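Local coordinates for protein 2-hydroxyisobutyryl-CoA synthetase (Aquincola tertiaricarbonis, PDB 6HDY) that belongs to the ANL superfamily of AMP-binding enzymes, with a large N-terminal part and a small C-terminal domain, at residues A[401-407]-A[468-474]; A[408-414]-A[477-481]. One frame throughout, in Å; residues are numbered along the deposited sequence.

Interaction 1: residues A[401-407]-A[468-474]; sequences RIVITRE and RRVIDDR
Ile402 is bonded through both its backbone N and its backbone O: Ile402 N gives a 2.8 Å hydrogen bond to Arg469 O, and Ile402 O takes one from Ile471 N. With Ile404 N bonded to Ile471 O, this is a short parallel ladder, joining strand 470-471 to the edge of strand 399-403 in the mixed sheet of the C-terminal domain. On one face Ile402 CD1 meets Val470 CG2, 3.8 Å away, beneath helix 383-391; Ile404 CG1 joins them against Val470 CG1. On the other, Val403 CG2 and the CD of Arg401 touch Ile471 CD1. The Arg401 chain, bent at chi2 (-76°) and chi3, brings its guanidinium face over Arg468 O. Arg401 NH2 lies 4.1 Å from Arg469 NE, and Glu399 forms salt bridges with both arginines, probably offsetting their like charges. Beyond the ladder, Asp473 caps helix 474-486 through Val476 N, and the extended chain of Arg474 passes across Thr405, Arg474 CG 3.3 Å from Thr405 OG1, and reaches the poorly ordered Glu407. Asp472 OD1 sits 3.6 Å from Arg406 NH1, well out of the guanidinium plane, a long salt bridge of charge alone; Ile404 CD1 covers a face of that guanidinium.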
loop_
_atom_site.group_PDB
_atom_site.type_symbol
_atom_site.label_atom_id
_atom_site.label_comp_id
_atom_site.label_asym_id
_atom_site.label_seq_id
_atom_site.Cartn_x
_atom_site.Cartn_y
_atom_site.Cartn_z
ATOM N N ARG A 401 -22.490 -1.840 19.067
ATOM C CA ARG A 401 -22.302 -0.396 19.075
ATOM C C ARG A 401 -22.676 0.080 20.474
ATOM O O ARG A 401 -23.562 -0.496 21.124
ATOM C CB ARG A 401 -23.186 0.332 18.042
ATOM C CG ARG A 401 -22.843 0.134 16.555
ATOM C CD ARG A 401 -21.620 0.899 16.048
ATOM N NE ARG A 401 -20.503 -0.024 15.998
ATOM C CZ ARG A 401 -19.921 -0.461 14.893
ATOM N NH1 ARG A 401 -20.237 0.056 13.713
ATOM N NH2 ARG A 401 -18.998 -1.395 14.959
ATOM N N ILE A 402 -21.976 1.109 20.948
ATOM C CA ILE A 402 -22.256 1.781 22.215
ATOM C C ILE A 402 -22.829 3.139 21.792
ATOM O O ILE A 402 -22.216 3.816 20.962
ATOM C CB ILE A 402 -20.999 1.918 23.110
ATOM C CG1 ILE A 402 -20.253 0.577 23.262
ATOM C CG2 ILE A 402 -21.348 2.526 24.461
ATOM C CD1 ILE A 402 -18.772 0.739 23.576
ATOM N N VAL A 403 -24.056 3.467 22.247
ATOM C CA VAL A 403 -24.732 4.723 21.904
ATOM C C VAL A 403 -24.736 5.630 23.144
ATOM O O VAL A 403 -25.302 5.275 24.184
ATOM C CB VAL A 403 -26.130 4.546 21.235
ATOM C CG1 VAL A 403 -26.784 5.891 20.955
ATOM C CG2 VAL A 403 -26.028 3.736 19.940
ATOM N N ILE A 404 -24.015 6.760 23.047
ATOM C CA ILE A 404 -23.841 7.700 24.161
ATOM C C ILE A 404 -24.164 9.144 23.796
ATOM O O ILE A 404 -24.410 9.480 22.636
ATOM C CB ILE A 404 -22.400 7.610 24.798
ATOM C CG1 ILE A 404 -21.319 8.297 23.897
ATOM C CG2 ILE A 404 -22.005 6.172 25.205
ATOM C CD1 ILE A 404 -19.977 8.660 24.592
ATOM N N THR A 405 -24.131 9.997 24.820
ATOM C CA THR A 405 -24.211 11.443 24.707
ATOM C C THR A 405 -23.205 12.068 25.669
ATOM O O THR A 405 -23.173 11.706 26.849
ATOM C CB THR A 405 -25.650 11.992 24.810
ATOM O OG1 THR A 405 -25.591 13.365 24.444
ATOM C CG2 THR A 405 -26.279 11.841 26.217
ATOM N N ARG A 406 -22.355 12.965 25.172
ATOM C CA ARG A 406 -21.423 13.639 26.084
ATOM C C ARG A 406 -21.933 15.033 26.445
ATOM O O ARG A 406 -21.314 15.724 27.253
ATOM C CB ARG A 406 -19.967 13.626 25.583
ATOM C CG ARG A 406 -19.299 12.270 25.841
ATOM C CD ARG A 406 -17.784 12.354 25.943
ATOM N NE ARG A 406 -17.144 11.038 25.855
ATOM C CZ ARG A 406 -16.831 10.441 24.713
ATOM N NH1 ARG A 406 -17.114 11.020 23.551
ATOM N NH2 ARG A 406 -16.253 9.247 24.719
ATOM N N GLU A 407 -23.115 15.397 25.903
ATOM C CA GLU A 407 -23.797 16.683 26.105
ATOM C C GLU A 407 -24.608 16.740 27.409
ATOM O O GLU A 407 -24.748 17.815 28.006
ATOM C CB GLU A 407 -24.703 16.992 24.900
ATOM C CG GLU A 407 -23.947 17.442 23.658
ATOM C CD GLU A 407 -24.743 17.380 22.369
ATOM O OE1 GLU A 407 -25.637 18.236 22.174
ATOM O OE2 GLU A 407 -24.452 16.489 21.536
ATOM N N ARG A 468 -14.714 1.549 15.286
ATOM C CA ARG A 468 -15.289 2.760 15.895
ATOM C C ARG A 468 -16.693 2.374 16.372
ATOM O O ARG A 468 -17.665 2.458 15.613
ATOM C CB ARG A 468 -15.312 3.953 14.912
ATOM C CG ARG A 468 -14.059 4.141 14.032
ATOM C CD ARG A 468 -12.845 4.700 14.763
ATOM N NE ARG A 468 -11.787 5.076 13.817
ATOM C CZ ARG A 468 -10.521 5.328 14.148
ATOM N NH1 ARG A 468 -10.123 5.230 15.412
ATOM N NH2 ARG A 468 -9.641 5.669 13.215
ATOM N N ARG A 469 -16.772 1.864 17.607
ATOM C CA ARG A 469 -18.028 1.328 18.157
ATOM C C ARG A 469 -18.855 2.332 18.947
ATOM O O ARG A 469 -20.016 2.051 19.236
ATOM C CB ARG A 469 -17.780 0.051 18.985
ATOM C CG ARG A 469 -17.340 -1.091 18.086
ATOM C CD ARG A 469 -17.308 -2.431 18.781
ATOM N NE ARG A 469 -16.891 -3.469 17.837
ATOM C CZ ARG A 469 -15.671 -3.985 17.774
ATOM N NH1 ARG A 469 -14.736 -3.609 18.637
ATOM N NH2 ARG A 469 -15.377 -4.896 16.858
ATOM N N VAL A 470 -18.292 3.509 19.262
ATOM C CA VAL A 470 -19.040 4.516 20.006
ATOM C C VAL A 470 -19.696 5.520 19.064
ATOM O O VAL A 470 -19.026 6.094 18.200
ATOM C CB VAL A 470 -18.208 5.178 21.125
ATOM C CG1 VAL A 470 -19.001 6.287 21.810
ATOM C CG2 VAL A 470 -17.766 4.142 22.147
ATOM N N ILE A 471 -21.026 5.680 19.216
ATOM C CA ILE A 471 -21.858 6.645 18.500
ATOM C C ILE A 471 -22.212 7.646 19.594
ATOM O O ILE A 471 -22.981 7.310 20.497
ATOM C CB ILE A 471 -23.113 6.001 17.838
ATOM C CG1 ILE A 471 -22.732 4.803 16.947
ATOM C CG2 ILE A 471 -23.892 7.050 17.030
ATOM C CD1 ILE A 471 -23.876 3.807 16.724
ATOM N N ASP A 472 -21.571 8.834 19.559
ATOM C CA ASP A 472 -21.667 9.884 20.574
ATOM C C ASP A 472 -22.731 10.989 20.269
ATOM O O ASP A 472 -22.719 12.038 20.909
ATOM C CB ASP A 472 -20.255 10.478 20.807
ATOM C CG ASP A 472 -20.181 11.721 21.683
ATOM O OD1 ASP A 472 -20.595 11.644 22.861
ATOM O OD2 ASP A 472 -19.783 12.788 21.167
ATOM N N ASP A 473 -23.701 10.704 19.384
ATOM C CA ASP A 473 -24.772 11.613 18.956
ATOM C C ASP A 473 -25.939 11.696 19.971
ATOM O O ASP A 473 -26.496 10.672 20.369
ATOM C CB ASP A 473 -25.263 11.174 17.561
ATOM C CG ASP A 473 -26.121 12.155 16.791
ATOM O OD1 ASP A 473 -27.251 12.438 17.241
ATOM O OD2 ASP A 473 -25.726 12.529 15.667
ATOM N N ARG A 474 -26.305 12.928 20.370
ATOM C CA ARG A 474 -27.395 13.220 21.313
ATOM C C ARG A 474 -28.779 12.833 20.753
ATOM O O ARG A 474 -29.618 12.357 21.512
ATOM C CB ARG A 474 -27.367 14.703 21.727
ATOM C CG ARG A 474 -28.106 15.040 23.019
ATOM C CD ARG A 474 -28.345 16.541 23.105
ATOM N NE ARG A 474 -29.115 16.937 24.286
ATOM C CZ ARG A 474 -29.438 18.193 24.587
ATOM N NH1 ARG A 474 -29.059 19.192 23.798
ATOM N NH2 ARG A 474 -30.141 18.459 25.679
#

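Interaction 2: residues A[408-414]-A[477-481]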
loop_
_atom_site.group_PDB
_atom_site.type_symbol
_atom_site.label_atom_id
_atom_site.label_comp_id
_atom_site.label_asym_id
_atom_site.label_seq_id
_atom_site.Cartn_x
_atom_site.Cartn_y
_atom_site.Cartn_z
ATOM N N SER A 408 -25.187 15.600 27.818
ATOM C CA SER A 408 -25.971 15.480 29.054
ATOM C C SER A 408 -25.515 14.240 29.836
ATOM O O SER A 408 -24.879 13.354 29.248
ATOM C CB SER A 408 -27.467 15.420 28.747
ATOM O OG SER A 408 -27.772 14.511 27.702
ATOM N N ALA A 409 -25.804 14.186 31.160
ATOM C CA ALA A 409 -25.415 13.042 31.996
ATOM C C ALA A 409 -26.225 11.781 31.653
ATOM O O ALA A 409 -27.432 11.872 31.397
ATOM C CB ALA A 409 -25.553 13.383 33.470
ATOM N N MET A 410 -25.547 10.612 31.605
ATOM C CA MET A 410 -26.200 9.346 31.283
ATOM C C MET A 410 -26.486 8.506 32.512
ATOM O O MET A 410 -25.590 8.281 33.334
ATOM C CB MET A 410 -25.384 8.540 30.280
ATOM C CG MET A 410 -25.363 9.139 28.903
ATOM S SD MET A 410 -24.262 8.215 27.824
ATOM C CE MET A 410 -22.677 8.614 28.539
ATOM N N ASP A 411 -27.744 8.030 32.620
ATOM C CA ASP A 411 -28.202 7.185 33.722
ATOM C C ASP A 411 -27.967 5.699 33.421
ATOM O O ASP A 411 -27.690 4.913 34.339
ATOM C CB ASP A 411 -29.683 7.455 34.022
ATOM C CG ASP A 411 -29.949 8.819 34.646
ATOM O OD1 ASP A 411 -29.209 9.201 35.584
ATOM O OD2 ASP A 411 -30.926 9.486 34.229
ATOM N N GLU A 412 -28.075 5.320 32.128
ATOM C CA GLU A 412 -27.906 3.937 31.674
ATOM C C GLU A 412 -27.023 3.856 30.430
ATOM O O GLU A 412 -26.847 4.838 29.707
ATOM C CB GLU A 412 -29.270 3.247 31.379
ATOM C CG GLU A 412 -30.462 3.678 32.235
ATOM C CD GLU A 412 -31.585 4.336 31.452
ATOM O OE1 GLU A 412 -31.373 5.443 30.904
ATOM O OE2 GLU A 412 -32.676 3.726 31.371
ATOM N N LEU A 413 -26.514 2.650 30.166
ATOM C CA LEU A 413 -25.700 2.319 29.018
ATOM C C LEU A 413 -26.589 1.737 27.911
ATOM O O LEU A 413 -27.257 0.741 28.142
ATOM C CB LEU A 413 -24.612 1.314 29.435
ATOM C CG LEU A 413 -23.710 0.751 28.310
ATOM C CD1 LEU A 413 -22.928 1.855 27.603
ATOM C CD2 LEU A 413 -22.764 -0.292 28.852
ATOM N N LEU A 414 -26.597 2.364 26.716
ATOM C CA LEU A 414 -27.379 1.883 25.575
ATOM C C LEU A 414 -26.456 1.078 24.652
ATOM O O LEU A 414 -25.433 1.601 24.180
ATOM C CB LEU A 414 -28.079 3.028 24.794
ATOM C CG LEU A 414 -29.030 3.980 25.550
ATOM C CD1 LEU A 414 -29.649 4.977 24.599
ATOM C CD2 LEU A 414 -30.140 3.226 26.285
ATOM N N PHE A 477 -28.939 8.896 20.615
ATOM C CA PHE A 477 -29.074 8.447 22.008
ATOM C C PHE A 477 -30.526 8.571 22.491
ATOM O O PHE A 477 -31.080 7.608 23.041
ATOM C CB PHE A 477 -28.118 9.232 22.941
ATOM C CG PHE A 477 -28.221 8.852 24.404
ATOM C CD1 PHE A 477 -27.474 7.797 24.921
ATOM C CD2 PHE A 477 -29.064 9.550 25.264
ATOM C CE1 PHE A 477 -27.577 7.439 26.270
ATOM C CE2 PHE A 477 -29.173 9.178 26.609
ATOM C CZ PHE A 477 -28.431 8.121 27.100
ATOM N N ARG A 478 -31.124 9.769 22.298
ATOM C CA ARG A 478 -32.490 10.047 22.713
ATOM C C ARG A 478 -33.484 9.188 21.949
ATOM O O ARG A 478 -34.337 8.576 22.585
ATOM C CB ARG A 478 -32.812 11.544 22.654
ATOM C CG ARG A 478 -31.966 12.324 23.654
ATOM C CD ARG A 478 -32.729 13.419 24.333
ATOM N NE ARG A 478 -31.982 13.956 25.469
ATOM C CZ ARG A 478 -31.674 15.239 25.623
ATOM N NH1 ARG A 478 -32.043 16.132 24.711
ATOM N NH2 ARG A 478 -31.003 15.643 26.693
ATOM N N ALA A 479 -33.294 9.037 20.616
ATOM C CA ALA A 479 -34.142 8.194 19.766
ATOM C C ALA A 479 -34.121 6.740 20.216
ATOM O O ALA A 479 -35.179 6.116 20.286
ATOM C CB ALA A 479 -33.708 8.293 18.313
ATOM N N LEU A 480 -32.926 6.219 20.562
ATOM C CA LEU A 480 -32.745 4.844 21.018
ATOM C C LEU A 480 -33.373 4.609 22.399
ATOM O O LEU A 480 -34.125 3.644 22.550
ATOM C CB LEU A 480 -31.275 4.399 20.956
ATOM C CG LEU A 480 -30.960 2.927 21.332
ATOM C CD1 LEU A 480 -31.797 1.919 20.514
ATOM C CD2 LEU A 480 -29.501 2.640 21.172
ATOM N N ASN A 481 -33.092 5.498 23.380
ATOM C CA ASN A 481 -33.640 5.410 24.737
ATOM C C ASN A 481 -35.176 5.393 24.714
ATOM O O ASN A 481 -35.781 4.490 25.292
ATOM C CB ASN A 481 -33.102 6.536 25.633
ATOM C CG ASN A 481 -32.919 6.122 27.078
ATOM O OD1 ASN A 481 -33.069 4.947 27.457
ATOM N ND2 ASN A 481 -32.573 7.078 27.920
#
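Leu414 and Phe477 make the apolar heart of this strand-to-helix contact, where helix 474-486 packs on the mixed sheet of the C-terminal domain beside strand 413-419. Leu414 CD1 stands over the face of the Phe477 ring in a CH-pi contact, 3.9 Å from its centroid and 28° off the normal. Leu414 CD1 also lies 3.4 Å from Phe477 O, the carbonyl that accepts the helical bond from Asn481 N. Leu480 CD2 approaches Leu414 CB at 3.9 Å. A Met-aromatic contact adds to this: Met410 SD is 4.6 Å from the ring centroid, approaching obliquely, while Met410 CG reaches Phe477 CZ at 3.7 Å. Phe477 CG is anti to the backbone N (chi1 179°), which carries the ring off the helix between Leu414 and Met410. Polar groups meet more loosely at the margin. Glu412 OE1 is 3.6 Å from Asn481 ND2, with carboxylate and amide planes turned 57° apart; Asn481 OD1 is hydrogen-bonded to Lys451, which also makes a weak, long ion pair with Glu412. Ser408 OG lies 3.6 Å from Arg478 NH2. Cohesion across the two segments therefore rests on dispersion and ring contacts, while the firm polar bond of Asn481 goes to Lys451 on the neighbouring strand.

Both contacts build the same C-terminal domain, their centres about 9 Å apart, and their segments alternate along the chain. Strands 399-403 and 413-419 are neighbours in one sheet, joined by the probable hydrogen bond from Val403 N to Leu414 O (3.0 Å); strand 470-471 is followed by helix 474-486. Interaction 1 extends the sheet at its edge through backbone bonds, with charged residues towards the surface, whereas interaction 2 lays the helix against one face through apolar and aromatic groups. Each combines buried apolar residues with exposed charged ones at its margin. Val403 links the two, its side chain also reaching Phe477, while Met410 packs on Ile404 and Thr405.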